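Local coordinates for protein-L-isoaspartate O-methyltransferase beta-aspartate methyltransferase (Plasmodium falciparum, PDB 2PBF) that probably repairs damaged proteins by transferring a methyl group from S-adenosylmethionine to L-isoaspartyl residues, at residues S82-V87 against V96-K101. Residues are numbered along the deposited sequence; the frame is centred on the assembly and turned at random.
Sequences SRAIDV and VCMAIK
Met98 reaches from helix 93-101 onto strand 83-87, where it meets Ala84, Ile85 and Asp86. The two elements open a beta-alpha-beta crossover of the Rossmann-like methyltransferase fold, completed by strand 111-116. Strand 83-87 and helix residues 96-101 run nearly antiparallel, at 169°, with their axes 9.3 Å apart at closest approach. The nearest CA pair across the contact is Ala84 and Met98, at 7.2 Å.

The Met98 side chain spans the distance between helix and strand. Its CB points toward the strand but is still 4.6 Å from the CB of Ala84. CG lies anti to the carbonyl carbon (chi1 -67°), and the chain is extended from there. This stretched shape carries the sulfur to the strand. SD sits 3.8 Å from Ala84 CB and 4.1 Å from Asp86 CB. It thus touches the two residues that point to the helix side, two positions apart on the strand. Ile85, between them, points to the other face of the sheet and offers only its backbone here. Val112 and His167, on the neighbouring strands 111-116 and 163-168, also touch Met98. All the touching residues are buried. Ala84 against the sulfur is the apolar part.

Asp86 shows the methionine its CB, while its carboxylate is engaged elsewhere. With CG anti to the backbone N (chi1 -176°), the carboxylate is carried past the methionine and CB is left nearest SD. OD2 is hydrogen-bonded to Thr95 OG1, on the helix that carries Met98, and OD1 to His167 ND1. These two bonds hold the carboxylate at both oxygens. The Asp86 side chain lies about 4 Å from the bound S-adenosyl-L-homocysteine, so the packing reaches the cofactor pocket. Strand 83-87 leads there into a glycine-rich loop. At the tip of Met98, the methyl CE rests 3.9 Å from the backbone O of Ile85.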
loop_
_atom_site.group_PDB
_atom_site.type_symbol
_atom_site.label_atom_id
_atom_site.label_comp_id
_atom_site.label_asym_id
_atom_site.label_seq_id
_atom_site.Cartn_x
_atom_site.Cartn_y
_atom_site.Cartn_z
ATOM N N SER A 82 -6.105 12.595 -6.871
ATOM C CA SER A 82 -6.758 11.906 -5.764
ATOM C C SER A 82 -5.889 11.769 -4.536
ATOM O O SER A 82 -4.716 12.179 -4.540
ATOM C CB SER A 82 -7.273 10.541 -6.218
ATOM O OG SER A 82 -8.564 10.693 -6.812
ATOM N N ARG A 83 -6.477 11.205 -3.481
ATOM C CA ARG A 83 -5.823 11.019 -2.193
ATOM C C ARG A 83 -5.819 9.531 -1.820
ATOM O O ARG A 83 -6.871 8.884 -1.796
ATOM C CB ARG A 83 -6.528 11.831 -1.111
ATOM C CG ARG A 83 -6.738 13.298 -1.475
ATOM C CD ARG A 83 -7.282 14.094 -0.303
ATOM N NE ARG A 83 -6.252 14.479 0.672
ATOM C CZ ARG A 83 -6.289 14.185 1.968
ATOM N NH1 ARG A 83 -7.304 13.473 2.477
ATOM N NH2 ARG A 83 -5.307 14.590 2.756
ATOM N N ALA A 84 -4.628 9.016 -1.532
ATOM C CA ALA A 84 -4.400 7.599 -1.170
ATOM C C ALA A 84 -3.674 7.508 0.176
ATOM O O ALA A 84 -2.896 8.391 0.544
ATOM C CB ALA A 84 -3.571 6.908 -2.250
ATOM N N ILE A 85 -3.958 6.449 0.927
ATOM C CA ILE A 85 -3.255 6.175 2.175
ATOM C C ILE A 85 -2.847 4.700 2.186
ATOM O O ILE A 85 -3.636 3.820 1.824
ATOM C CB ILE A 85 -4.068 6.617 3.455
ATOM C CG1 ILE A 85 -3.322 6.261 4.747
ATOM C CG2 ILE A 85 -5.528 6.073 3.443
ATOM C CD1 ILE A 85 -3.924 6.949 5.989
ATOM N N ASP A 86 -1.594 4.462 2.552
ATOM C CA ASP A 86 -1.040 3.118 2.639
ATOM C C ASP A 86 -0.867 2.851 4.108
ATOM O O ASP A 86 0.011 3.446 4.771
ATOM C CB ASP A 86 0.301 3.043 1.905
ATOM C CG ASP A 86 0.895 1.652 1.874
ATOM O OD1 ASP A 86 0.186 0.663 2.126
ATOM O OD2 ASP A 86 2.109 1.535 1.565
ATOM N N VAL A 87 -1.717 1.974 4.622
ATOM C CA VAL A 87 -1.707 1.660 6.032
ATOM C C VAL A 87 -0.808 0.443 6.270
ATOM O O VAL A 87 -1.152 -0.665 5.873
ATOM C CB VAL A 87 -3.137 1.343 6.555
ATOM C CG1 VAL A 87 -3.080 0.955 8.069
ATOM C CG2 VAL A 87 -4.090 2.541 6.314
ATOM N N VAL A 96 5.341 4.264 -2.653
ATOM C CA VAL A 96 5.991 4.799 -3.855
ATOM C C VAL A 96 5.223 4.429 -5.138
ATOM O O VAL A 96 5.042 5.268 -6.022
ATOM C CB VAL A 96 7.477 4.364 -3.901
ATOM C CG1 VAL A 96 8.172 4.867 -5.161
ATOM C CG2 VAL A 96 8.194 4.890 -2.665
ATOM N N CYS A 97 4.754 3.193 -5.232
ATOM C CA CYS A 97 3.891 2.801 -6.340
ATOM C C CYS A 97 2.691 3.761 -6.424
ATOM O O CYS A 97 2.371 4.262 -7.497
ATOM C CB CYS A 97 3.459 1.315 -6.221
ATOM S SG CYS A 97 4.706 0.090 -6.766
ATOM N N MET A 98 2.054 4.056 -5.295
ATOM C CA MET A 98 0.953 5.020 -5.303
ATOM C C MET A 98 1.371 6.434 -5.733
ATOM O O MET A 98 0.667 7.067 -6.517
ATOM C CB MET A 98 0.273 5.098 -3.940
ATOM C CG MET A 98 -0.488 3.864 -3.497
ATOM S SD MET A 98 -0.996 4.153 -1.779
ATOM C CE MET A 98 -2.039 2.736 -1.572
ATOM N N ALA A 99 2.501 6.928 -5.204
ATOM C CA ALA A 99 3.068 8.227 -5.602
ATOM C C ALA A 99 3.306 8.330 -7.109
ATOM O O ALA A 99 3.121 9.396 -7.705
ATOM C CB ALA A 99 4.393 8.482 -4.853
ATOM N N ILE A 100 3.763 7.226 -7.697
ATOM C CA ILE A 100 4.069 7.155 -9.117
ATOM C C ILE A 100 2.816 7.188 -9.963
ATOM O O ILE A 100 2.716 7.991 -10.885
ATOM C CB ILE A 100 4.929 5.910 -9.478
ATOM C CG1 ILE A 100 6.379 6.162 -9.107
ATOM C CG2 ILE A 100 4.821 5.561 -10.998
ATOM C CD1 ILE A 100 6.907 7.495 -9.585
ATOM N N LYS A 101 1.853 6.342 -9.616
ATOM C CA LYS A 101 0.619 6.240 -10.374
ATOM C C LYS A 101 -0.190 7.536 -10.331
ATOM O O LYS A 101 -0.909 7.892 -11.284
ATOM C CB LYS A 101 -0.225 5.092 -9.821
ATOM C CG LYS A 101 -0.853 4.272 -10.904
ATOM C CD LYS A 101 -2.204 4.774 -11.225
ATOM C CE LYS A 101 -2.640 4.384 -12.602
ATOM N NZ LYS A 101 -3.992 5.016 -12.826
#